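ORF14 (Streptomyces clavuligerus, PDB 2WPX) binds acetyl-CoA, is linked to clavulanic acid biosynthesis, and is probably an acyltransferase built as a tandem of GNAT domains. Local coordinates at residues G35-P40 against H158-L163; P133-G138 against E323-W328. One frame throughout, in Å; residues are numbered along the deposited sequence.

Contact 1 of 2, residues G35-P40 against H158-L163; sequences GPRAAP and HQWLDL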
ATOM      1  N   GLY A  35     -13.788  -3.736   9.752  1.00 23.67           N
ATOM      2  CA  GLY A  35     -13.218  -2.573   9.067  1.00 22.44           C
ATOM      3  C   GLY A  35     -13.548  -2.543   7.581  1.00 22.20           C
ATOM      4  O   GLY A  35     -14.522  -3.105   7.162  1.00 22.27           O
ATOM      5  N   PRO A  36     -12.720  -1.860   6.786  1.00 22.23           N
ATOM      6  CA  PRO A  36     -12.877  -1.809   5.323  1.00 23.68           C
ATOM      7  C   PRO A  36     -12.676  -3.181   4.680  1.00 24.16           C
ATOM      8  O   PRO A  36     -11.962  -4.017   5.201  1.00 23.38           O
ATOM      9  CB  PRO A  36     -11.760  -0.863   4.883  1.00 23.98           C
ATOM     10  CG  PRO A  36     -11.335  -0.156   6.154  1.00 22.99           C
ATOM     11  CD  PRO A  36     -11.573  -1.076   7.262  1.00 19.82           C
ATOM     12  N   ARG A  37     -13.329  -3.430   3.560  1.00 18.21           N
ATOM     13  CA  ARG A  37     -13.024  -4.615   2.803  1.00 17.85           C
ATOM     14  C   ARG A  37     -11.491  -4.752   2.743  1.00 17.12           C
ATOM     15  O   ARG A  37     -10.779  -3.802   2.376  1.00 16.07           O
ATOM     16  CB  ARG A  37     -13.624  -4.476   1.411  1.00 19.10           C
ATOM     17  CG  ARG A  37     -13.460  -5.727   0.600  1.00 20.36           C
ATOM     18  CD  ARG A  37     -14.017  -5.522  -0.747  1.00 21.17           C
ATOM     19  NE  ARG A  37     -13.862  -6.746  -1.507  1.00 19.34           N
ATOM     20  CZ  ARG A  37     -14.399  -6.923  -2.698  1.00 18.88           C
ATOM     21  NH1 ARG A  37     -15.099  -5.954  -3.234  1.00 17.28           N
ATOM     22  NH2 ARG A  37     -14.237  -8.057  -3.342  1.00 20.41           N
ATOM     23  N   ALA A  38     -10.967  -5.895   3.146  1.00 15.98           N
ATOM     24  CA  ALA A  38      -9.524  -6.026   3.171  1.00 16.10           C
ATOM     25  C   ALA A  38      -9.084  -7.455   3.278  1.00 15.91           C
ATOM     26  O   ALA A  38      -9.817  -8.293   3.809  1.00 15.74           O
ATOM     27  CB  ALA A  38      -8.867  -5.145   4.355  1.00 15.23           C
ATOM     28  N   ALA A  39      -7.870  -7.749   2.779  1.00 15.93           N
ATOM     29  CA  ALA A  39      -7.278  -9.044   3.093  1.00 15.35           C
ATOM     30  C   ALA A  39      -7.010  -9.004   4.605  1.00 14.58           C
ATOM     31  O   ALA A  39      -6.558  -7.991   5.089  1.00 14.32           O
ATOM     32  CB  ALA A  39      -5.982  -9.234   2.330  1.00 15.09           C
ATOM     33  N   PRO A  40      -7.330 -10.078   5.337  1.00 14.96           N
ATOM     34  CA  PRO A  40      -6.893 -10.228   6.754  1.00 15.81           C
ATOM     35  C   PRO A  40      -5.398  -9.941   6.901  1.00 15.19           C
ATOM     36  O   PRO A  40      -4.614 -10.168   5.988  1.00 15.66           O
ATOM     37  CB  PRO A  40      -7.144 -11.705   7.076  1.00 15.40           C
ATOM     38  CG  PRO A  40      -8.245 -12.154   5.990  1.00 17.35           C
ATOM     39  CD  PRO A  40      -7.989 -11.282   4.787  1.00 15.68           C
ATOM     40  N   HIS A 158      -9.588   2.665  -4.986  1.00 17.02           N
ATOM     41  CA  HIS A 158      -9.144   1.355  -4.549  1.00 16.31           C
ATOM     42  C   HIS A 158     -10.055   0.309  -5.135  1.00 16.90           C
ATOM     43  O   HIS A 158     -11.253   0.382  -4.922  1.00 19.00           O
ATOM     44  CB  HIS A 158      -9.111   1.301  -3.021  1.00 15.68           C
ATOM     45  CG  HIS A 158      -8.582   0.018  -2.482  1.00 14.27           C
ATOM     46  ND1 HIS A 158      -9.160  -0.624  -1.418  1.00 14.32           N
ATOM     47  CD2 HIS A 158      -7.530  -0.754  -2.858  1.00 15.15           C
ATOM     48  CE1 HIS A 158      -8.504  -1.746  -1.157  1.00 12.57           C
ATOM     49  NE2 HIS A 158      -7.498  -1.842  -2.009  1.00 12.88           N
ATOM     50  N   GLN A 159      -9.521  -0.641  -5.902  1.00 15.70           N
ATOM     51  CA  GLN A 159     -10.397  -1.466  -6.731  1.00 15.60           C
ATOM     52  C   GLN A 159     -10.254  -2.956  -6.458  1.00 15.52           C
ATOM     53  O   GLN A 159      -9.206  -3.391  -6.026  1.00 15.00           O
ATOM     54  CB  GLN A 159     -10.030  -1.234  -8.202  1.00 16.36           C
ATOM     55  CG  GLN A 159     -10.300   0.176  -8.758  1.00 14.01           C
ATOM     56  CD  GLN A 159      -9.280   0.516  -9.851  1.00 17.43           C
ATOM     57  OE1 GLN A 159      -9.384   0.007 -10.960  1.00 16.73           O
ATOM     58  NE2 GLN A 159      -8.263   1.329  -9.521  1.00 13.10           N
ATOM     59  N   TRP A 160     -11.286  -3.743  -6.732  1.00 15.17           N
ATOM     60  CA  TRP A 160     -11.198  -5.174  -6.525  1.00 15.56           C
ATOM     61  C   TRP A 160     -11.580  -5.936  -7.772  1.00 16.15           C
ATOM     62  O   TRP A 160     -12.487  -5.562  -8.496  1.00 15.85           O
ATOM     63  CB  TRP A 160     -12.083  -5.668  -5.343  1.00 16.29           C
ATOM     64  CG  TRP A 160     -11.508  -5.315  -3.961  1.00 16.11           C
ATOM     65  CD1 TRP A 160     -11.838  -4.236  -3.212  1.00 16.03           C
ATOM     66  CD2 TRP A 160     -10.493  -6.022  -3.222  1.00 14.99           C
ATOM     67  NE1 TRP A 160     -11.105  -4.213  -2.060  1.00 16.39           N
ATOM     68  CE2 TRP A 160     -10.282  -5.308  -2.026  1.00 16.48           C
ATOM     69  CE3 TRP A 160      -9.767  -7.204  -3.442  1.00 13.13           C
ATOM     70  CZ2 TRP A 160      -9.379  -5.728  -1.053  1.00 12.44           C
ATOM     71  CZ3 TRP A 160      -8.873  -7.607  -2.507  1.00 11.15           C
ATOM     72  CH2 TRP A 160      -8.698  -6.888  -1.299  1.00 12.45           C
ATOM     73  N   LEU A 161     -10.827  -6.994  -8.025  1.00 16.46           N
ATOM     74  CA  LEU A 161     -11.173  -7.971  -9.026  1.00 16.38           C
ATOM     75  C   LEU A 161     -11.384  -9.302  -8.333  1.00 17.52           C
ATOM     76  O   LEU A 161     -10.516  -9.794  -7.618  1.00 17.60           O
ATOM     77  CB  LEU A 161     -10.053  -8.104 -10.031  1.00 15.46           C
ATOM     78  CG  LEU A 161     -10.157  -9.303 -11.011  1.00 15.44           C
ATOM     79  CD1 LEU A 161     -11.406  -9.236 -11.927  1.00 13.00           C
ATOM     80  CD2 LEU A 161      -8.849  -9.460 -11.815  1.00 12.89           C
ATOM     81  N   ASP A 162     -12.553  -9.873  -8.550  1.00 18.56           N
ATOM     82  CA  ASP A 162     -12.893 -11.143  -8.019  1.00 20.42           C
ATOM     83  C   ASP A 162     -13.040 -12.106  -9.182  1.00 21.11           C
ATOM     84  O   ASP A 162     -14.048 -12.114  -9.898  1.00 22.81           O
ATOM     85  CB  ASP A 162     -14.204 -11.001  -7.288  1.00 22.03           C
ATOM     86  CG  ASP A 162     -14.731 -12.287  -6.751  1.00 24.54           C
ATOM     87  OD1 ASP A 162     -14.333 -13.401  -7.172  1.00 27.81           O
ATOM     88  OD2 ASP A 162     -15.607 -12.168  -5.884  1.00 27.82           O
ATOM     89  N   LEU A 163     -12.032 -12.943  -9.335  1.00 23.50           N
ATOM     90  CA  LEU A 163     -11.978 -13.912 -10.392  1.00 23.63           C
ATOM     91  C   LEU A 163     -13.149 -14.908 -10.408  1.00 24.81           C
ATOM     92  O   LEU A 163     -13.372 -15.530 -11.431  1.00 24.32           O
ATOM     93  CB  LEU A 163     -10.650 -14.659 -10.332  1.00 22.77           C
ATOM     94  CG  LEU A 163      -9.428 -13.998 -10.978  1.00 22.40           C
ATOM     95  CD1 LEU A 163      -9.407 -12.553 -10.693  1.00 25.19           C
ATOM     96  CD2 LEU A 163      -8.192 -14.671 -10.370  1.00 23.76           C
TER
HETATM   97  O   HOH W   1     -11.495  -2.412  -0.034  1.00 13.57           O
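Arg37 lays its guanidinium flat over the indole of Trp160, the two planes only 12° apart. The side chains run past each other in opposite directions, and the arginine passes over the five-membered ring: CD of Arg37 sits 3.5 Å from NE1 of Trp160, and CZ of Arg37 comes down 3.5 Å from CG of Trp160. CZ of Arg37 lies 3.9 Å from the centroid of the five-membered ring of Trp160, a cation-pi contact to which CD of Arg37 adds a CH-pi contact. A fully extended chain, with CG of Arg37 pointing opposite to its own N (chi1 -175°), carries the charge this far across the ring. The indole N-H is used at the ring edge: NE1 of Trp160 donates to an in-plane water at 2.7 Å, which in turn donates to the carbonyl O of Arg37 at 2.9 Å. Asp162 OD2 stands 5.0 Å from Arg37 NH2, not in contact, and its charge may help to keep the guanidinium positive. Tyr325 offers Arg37 a second cation-pi contact. An arginine-tryptophan cation-pi stack and a water bridge thus join the loop between helices 18-33 and 43-51 to strand 149-162, within the N-acetyltransferase region of a tandem GNAT protein.

Contact 2 of 2, residues P133-G138 against E323-W328; sequences PAQDPG and EPYDRW. With ACO (acetyl coenzyme *a), chain C.
The Tyr325 ring carries Pro133 over one face and the guanidinium of Arg37 over the opposite one, and has OD1 of its neighbour Asp326 at its edge, in the ring plane. The tyrosine and Asp326 form a classic beta bulge opposite His158, where strand 323-334 runs antiparallel to strand 149-162 in this tandem GNAT protein. The side chains of Pro133 and Tyr325 cross at about a right angle, and CG of Pro133 makes a CH-pi contact 4.1 Å from the centroid of the Tyr325 ring, 28° off the normal; the nearest ring atom is CE1 of Tyr325, 3.7 Å from CG of Pro133. With chi1 at -163°, CG of Tyr325 points away from its own N and the ring swings within reach of the proline.

The amide of Gln135 stands steeply against both flat neighbours, its plane 65° from the tyrosine ring and nearly perpendicular to the Asp326 carboxylate. A bend at chi2 folds this side chain, and CG of Gln135 lies 3.9 Å from CB of Asp326. OD2 of Asp326 is hydrogen-bonded to ND1 of His158, on the adjacent strand, while its CB meets the glutamine.

No direct hydrogen bond links the two segments; a water does so instead, donating to O of Pro133 at 2.9 Å and to O of Tyr325 at 2.8 Å. Farther along, the loop leads into helix 138-145, whose first residue belongs to the acetyl-CoA pocket: CA of Gly138 is 3.4 Å from N6A of the acetyl-CoA adenine. The turn before it is held by a capping bond in which N of Gly138 donates to OD2 of Asp136 at 2.9 Å, reaching the oxygen from above the carboxylate plane.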
ATOM      1  N   PRO A 133     -20.108   1.380  -2.786  1.00 30.58           N
ATOM      2  CA  PRO A 133     -20.665   0.956  -1.499  1.00 30.32           C
ATOM      3  C   PRO A 133     -20.307   1.977  -0.423  1.00 28.75           C
ATOM      4  O   PRO A 133     -19.144   2.431  -0.285  1.00 25.34           O
ATOM      5  CB  PRO A 133     -19.990  -0.399  -1.237  1.00 30.24           C
ATOM      6  CG  PRO A 133     -19.627  -0.899  -2.617  1.00 29.95           C
ATOM      7  CD  PRO A 133     -19.250   0.343  -3.386  1.00 29.56           C
ATOM      8  N   ALA A 134     -21.345   2.382   0.291  1.00 29.21           N
ATOM      9  CA  ALA A 134     -21.211   3.452   1.254  1.00 28.46           C
ATOM     10  C   ALA A 134     -20.302   2.939   2.346  1.00 26.35           C
ATOM     11  O   ALA A 134     -20.411   1.787   2.784  1.00 26.01           O
ATOM     12  CB  ALA A 134     -22.599   3.899   1.820  1.00 29.74           C
ATOM     13  N   GLN A 135     -19.393   3.802   2.758  1.00 23.12           N
ATOM     14  CA  GLN A 135     -18.328   3.359   3.635  1.00 21.81           C
ATOM     15  C   GLN A 135     -18.540   3.946   5.053  1.00 21.63           C
ATOM     16  O   GLN A 135     -19.244   4.945   5.223  1.00 21.32           O
ATOM     17  CB  GLN A 135     -16.957   3.753   3.033  1.00 19.55           C
ATOM     18  CG  GLN A 135     -16.630   3.054   1.714  1.00 16.71           C
ATOM     19  CD  GLN A 135     -16.470   1.527   1.859  1.00 19.55           C
ATOM     20  OE1 GLN A 135     -16.917   0.730   1.009  1.00 17.42           O
ATOM     21  NE2 GLN A 135     -15.781   1.125   2.897  1.00 15.90           N
ATOM     22  N   ASP A 136     -17.924   3.344   6.063  1.00 21.13           N
ATOM     23  CA  ASP A 136     -17.939   3.960   7.392  1.00 21.36           C
ATOM     24  C   ASP A 136     -17.405   5.414   7.402  1.00 19.72           C
ATOM     25  O   ASP A 136     -16.247   5.667   7.115  1.00 18.55           O
ATOM     26  CB  ASP A 136     -17.164   3.096   8.373  1.00 21.62           C
ATOM     27  CG  ASP A 136     -17.420   3.481   9.851  1.00 25.39           C
ATOM     28  OD1 ASP A 136     -16.977   2.691  10.717  1.00 30.52           O
ATOM     29  OD2 ASP A 136     -18.000   4.562  10.163  1.00 26.33           O
ATOM     30  N   PRO A 137     -18.247   6.373   7.768  1.00 19.43           N
ATOM     31  CA  PRO A 137     -17.835   7.788   7.791  1.00 19.93           C
ATOM     32  C   PRO A 137     -17.014   8.189   9.070  1.00 19.67           C
ATOM     33  O   PRO A 137     -16.496   9.314   9.176  1.00 19.33           O
ATOM     34  CB  PRO A 137     -19.178   8.531   7.692  1.00 20.13           C
ATOM     35  CG  PRO A 137     -20.133   7.581   8.464  1.00 22.30           C
ATOM     36  CD  PRO A 137     -19.662   6.172   8.103  1.00 20.79           C
ATOM     37  N   GLY A 138     -16.888   7.251  10.015  1.00 20.75           N
ATOM     38  CA  GLY A 138     -16.072   7.433  11.237  1.00 19.84           C
ATOM     39  C   GLY A 138     -14.689   8.031  11.047  1.00 18.53           C
ATOM     40  O   GLY A 138     -14.403   9.122  11.526  1.00 19.46           O
ATOM     41  N   GLU A 323     -13.282  -3.481 -10.109  1.00 17.08           N
ATOM     42  CA  GLU A 323     -14.399  -2.612  -9.725  1.00 17.85           C
ATOM     43  C   GLU A 323     -13.996  -1.720  -8.558  1.00 16.58           C
ATOM     44  O   GLU A 323     -13.458  -2.185  -7.549  1.00 16.86           O
ATOM     45  CB  GLU A 323     -15.662  -3.420  -9.395  1.00 19.80           C
ATOM     46  CG  GLU A 323     -16.135  -4.261 -10.553  1.00 21.88           C
ATOM     47  CD  GLU A 323     -17.354  -5.153 -10.224  1.00 31.10           C
ATOM     48  OE1 GLU A 323     -17.303  -5.946  -9.265  1.00 31.50           O
ATOM     49  OE2 GLU A 323     -18.369  -5.068 -10.947  1.00 32.69           O
ATOM     50  N   PRO A 324     -14.215  -0.417  -8.723  1.00 15.55           N
ATOM     51  CA  PRO A 324     -13.909   0.543  -7.661  1.00 14.75           C
ATOM     52  C   PRO A 324     -14.778   0.241  -6.446  1.00 15.78           C
ATOM     53  O   PRO A 324     -15.987   0.127  -6.554  1.00 16.35           O
ATOM     54  CB  PRO A 324     -14.266   1.900  -8.286  1.00 14.57           C
ATOM     55  CG  PRO A 324     -14.273   1.635  -9.771  1.00 15.04           C
ATOM     56  CD  PRO A 324     -14.738   0.221  -9.941  1.00 14.42           C
ATOM     57  N   TYR A 325     -14.143   0.094  -5.298  1.00 15.26           N
ATOM     58  CA  TYR A 325     -14.843  -0.250  -4.085  1.00 17.13           C
ATOM     59  C   TYR A 325     -14.861   0.873  -3.025  1.00 17.18           C
ATOM     60  O   TYR A 325     -15.919   1.204  -2.521  1.00 18.74           O
ATOM     61  CB  TYR A 325     -14.230  -1.493  -3.492  1.00 16.82           C
ATOM     62  CG  TYR A 325     -15.152  -2.095  -2.507  1.00 20.52           C
ATOM     63  CD1 TYR A 325     -16.200  -2.927  -2.929  1.00 22.35           C
ATOM     64  CD2 TYR A 325     -15.003  -1.847  -1.149  1.00 21.80           C
ATOM     65  CE1 TYR A 325     -17.068  -3.488  -2.027  1.00 25.35           C
ATOM     66  CE2 TYR A 325     -15.863  -2.420  -0.233  1.00 25.06           C
ATOM     67  CZ  TYR A 325     -16.896  -3.234  -0.680  1.00 28.70           C
ATOM     68  OH  TYR A 325     -17.765  -3.815   0.239  1.00 34.66           O
ATOM     69  N   ASP A 326     -13.700   1.444  -2.679  1.00 15.77           N
ATOM     70  CA  ASP A 326     -13.644   2.556  -1.741  1.00 16.49           C
ATOM     71  C   ASP A 326     -12.549   3.561  -2.138  1.00 15.76           C
ATOM     72  O   ASP A 326     -11.799   3.338  -3.106  1.00 14.87           O
ATOM     73  CB  ASP A 326     -13.488   2.057  -0.314  1.00 15.62           C
ATOM     74  CG  ASP A 326     -12.290   1.161  -0.165  1.00 19.48           C
ATOM     75  OD1 ASP A 326     -12.290   0.265   0.709  1.00 21.94           O
ATOM     76  OD2 ASP A 326     -11.333   1.321  -0.950  1.00 15.68           O
ATOM     77  N   ARG A 327     -12.462   4.661  -1.386  1.00 16.45           N
ATOM     78  CA  ARG A 327     -11.651   5.814  -1.774  1.00 15.92           C
ATOM     79  C   ARG A 327     -10.561   6.071  -0.720  1.00 16.62           C
ATOM     80  O   ARG A 327     -10.831   5.990   0.491  1.00 16.39           O
ATOM     81  CB  ARG A 327     -12.533   7.045  -1.886  1.00 17.24           C
ATOM     82  CG  ARG A 327     -11.833   8.250  -2.517  1.00 19.63           C
ATOM     83  CD  ARG A 327     -12.805   9.401  -2.810  1.00 19.72           C
ATOM     84  NE  ARG A 327     -12.208  10.471  -3.611  1.00 24.26           N
ATOM     85  CZ  ARG A 327     -12.248  11.767  -3.296  1.00 28.33           C
ATOM     86  NH1 ARG A 327     -12.868  12.176  -2.192  1.00 25.98           N
ATOM     87  NH2 ARG A 327     -11.680  12.668  -4.089  1.00 28.97           N
ATOM     88  N   TRP A 328      -9.337   6.370  -1.172  1.00 14.79           N
ATOM     89  CA  TRP A 328      -8.210   6.558  -0.258  1.00 15.68           C
ATOM     90  C   TRP A 328      -7.861   8.032  -0.208  1.00 16.26           C
ATOM     91  O   TRP A 328      -7.190   8.504  -1.106  1.00 17.47           O
ATOM     92  CB  TRP A 328      -6.990   5.757  -0.756  1.00 15.34           C
ATOM     93  CG  TRP A 328      -7.060   4.340  -0.419  1.00 14.85           C
ATOM     94  CD1 TRP A 328      -8.085   3.709   0.204  1.00 15.23           C
ATOM     95  CD2 TRP A 328      -6.075   3.324  -0.714  1.00 15.98           C
ATOM     96  NE1 TRP A 328      -7.798   2.361   0.345  1.00 13.78           N
ATOM     97  CE2 TRP A 328      -6.560   2.105  -0.180  1.00 15.38           C
ATOM     98  CE3 TRP A 328      -4.821   3.328  -1.359  1.00 14.90           C
ATOM     99  CZ2 TRP A 328      -5.825   0.874  -0.279  1.00 17.91           C
ATOM    100  CZ3 TRP A 328      -4.084   2.106  -1.436  1.00 16.71           C
ATOM    101  CH2 TRP A 328      -4.580   0.915  -0.893  1.00 14.74           C
TER
HETATM  102  N1A ACO C 401     -18.783   8.475  13.759  1.00 22.95           N
HETATM  103  C2A ACO C 401     -18.869   9.791  13.887  1.00 20.66           C
HETATM  104  N3A ACO C 401     -17.976  10.545  14.556  1.00 19.60           N
HETATM  105  C4A ACO C 401     -16.909   9.967  15.109  1.00 18.52           C
HETATM  106  C5A ACO C 401     -16.783   8.594  14.979  1.00 19.25           C
HETATM  107  C6A ACO C 401     -17.733   7.847  14.299  1.00 21.10           C
HETATM  108  N6A ACO C 401     -17.588   6.529  14.182  1.00 20.12           N
HETATM  109  N7A ACO C 401     -15.674   8.230  15.616  1.00 18.08           N
HETATM  110  C8A ACO C 401     -15.092   9.334  16.079  1.00 15.12           C
HETATM  111  N9A ACO C 401     -15.836  10.376  15.785  1.00 18.25           N
HETATM  112  C1B ACO C 401     -15.417  11.728  16.212  1.00 21.89           C
HETATM  113  C2B ACO C 401     -16.255  12.382  17.311  1.00 22.39           C
HETATM  114  O2B ACO C 401     -16.015  13.784  17.261  1.00 22.87           O
HETATM  115  C3B ACO C 401     -15.591  11.841  18.528  1.00 21.81           C
HETATM  116  O3B ACO C 401     -15.653  12.730  19.626  1.00 28.74           O
HETATM  117  P3B ACO C 401     -16.825  12.500  20.689  1.00 32.73           P
HETATM  118  O7A ACO C 401     -16.850  13.435  22.028  1.00 35.84           O
HETATM  119  O8A ACO C 401     -18.121  11.904  20.087  1.00 26.86           O
HETATM  120  O9A ACO C 401     -17.425  13.712  20.031  1.00 34.76           O
HETATM  121  C4B ACO C 401     -14.095  11.906  18.177  1.00 23.01           C
HETATM  122  O4B ACO C 401     -14.019  11.686  16.746  1.00 19.79           O
HETATM  123  C5B ACO C 401     -13.995  10.700  19.138  1.00 21.82           C
HETATM  124  O5B ACO C 401     -12.858  10.104  19.000  1.00 21.79           O
HETATM  125  P1A ACO C 401     -12.409   9.070  20.014  1.00 19.44           P
HETATM  126  O1A ACO C 401     -10.958   9.562  20.482  1.00 21.23           O
HETATM  127  O2A ACO C 401     -13.363   8.658  21.129  1.00 20.19           O
HETATM  128  O3A ACO C 401     -12.504   7.862  19.027  1.00 17.45           O
HETATM  129  P2A ACO C 401     -12.015   6.385  18.857  1.00 17.66           P
HETATM  130  O4A ACO C 401     -13.375   5.608  18.736  1.00 11.01           O
HETATM  131  O5A ACO C 401     -11.209   5.815  19.966  1.00 17.88           O
HETATM  132  O6A ACO C 401     -11.425   6.494  17.317  1.00 18.09           O
HETATM  133  CBP ACO C 401     -11.258   5.707  15.020  1.00 24.94           C
HETATM  134  CCP ACO C 401     -10.748   5.554  16.468  1.00 26.92           C
HETATM  135  CDP ACO C 401     -12.097   6.885  15.486  1.00 24.34           C
HETATM  136  CEP ACO C 401      -9.863   6.018  14.616  1.00 24.79           C
HETATM  137  CAP ACO C 401     -11.778   4.250  15.126  1.00 21.93           C
HETATM  138  OAP ACO C 401     -12.950   4.202  14.376  1.00 29.68           O
HETATM  139  C9P ACO C 401     -10.807   3.258  14.449  1.00 17.22           C
HETATM  140  O9P ACO C 401      -9.893   2.748  15.082  1.00 13.82           O
HETATM  141  N8P ACO C 401     -11.157   2.842  13.230  1.00 14.60           N
HETATM  142  C7P ACO C 401     -10.327   1.913  12.439  1.00 14.99           C
HETATM  143  C6P ACO C 401      -9.000   2.634  12.241  1.00 15.52           C
HETATM  144  C5P ACO C 401      -9.071   3.903  11.408  1.00 16.95           C
HETATM  145  O5P ACO C 401      -9.821   4.025  10.451  1.00 18.75           O
HETATM  146  N4P ACO C 401      -8.242   4.831  11.776  1.00 15.32           N
HETATM  147  C3P ACO C 401      -8.057   6.011  10.957  1.00 22.45           C
HETATM  148  C2P ACO C 401      -8.400   7.278  11.708  1.00 21.57           C
HETATM  149  S1P ACO C 401      -8.066   8.536  10.452  1.00 22.43           S
HETATM  150  C   ACO C 401      -6.644   9.207  11.123  1.00 21.60           C
HETATM  151  O   ACO C 401      -6.032   8.559  11.973  1.00 19.97           O
HETATM  152  CH3 ACO C 401      -6.257  10.608  10.650  1.00 21.11           C
HETATM  153  O   HOH W   2     -17.161   3.648  -1.965  1.00  8.95           O

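From the N terminus, the loop after helix 18-33 supplies the first half of contact 1. The chain then passes through the 133-138 loop, the first half of contact 2, before strand 149-162 closes contact 1. Contact 2 closes much later, when the chain comes back along strand 323-334, after helix 311-319. The two closures therefore cross. Their second segments lie on neighbouring antiparallel strands, joined by backbone hydrogen bonds between Trp160 and Glu323 and between His158 and Tyr325. The centres of contact 1 and contact 2 lie about 11 Å apart. Together they join two loops of the N-terminal acetyltransferase region, one leading into helix 138-145 at the acetyl-CoA pocket, to strands 149-162 and 323-334.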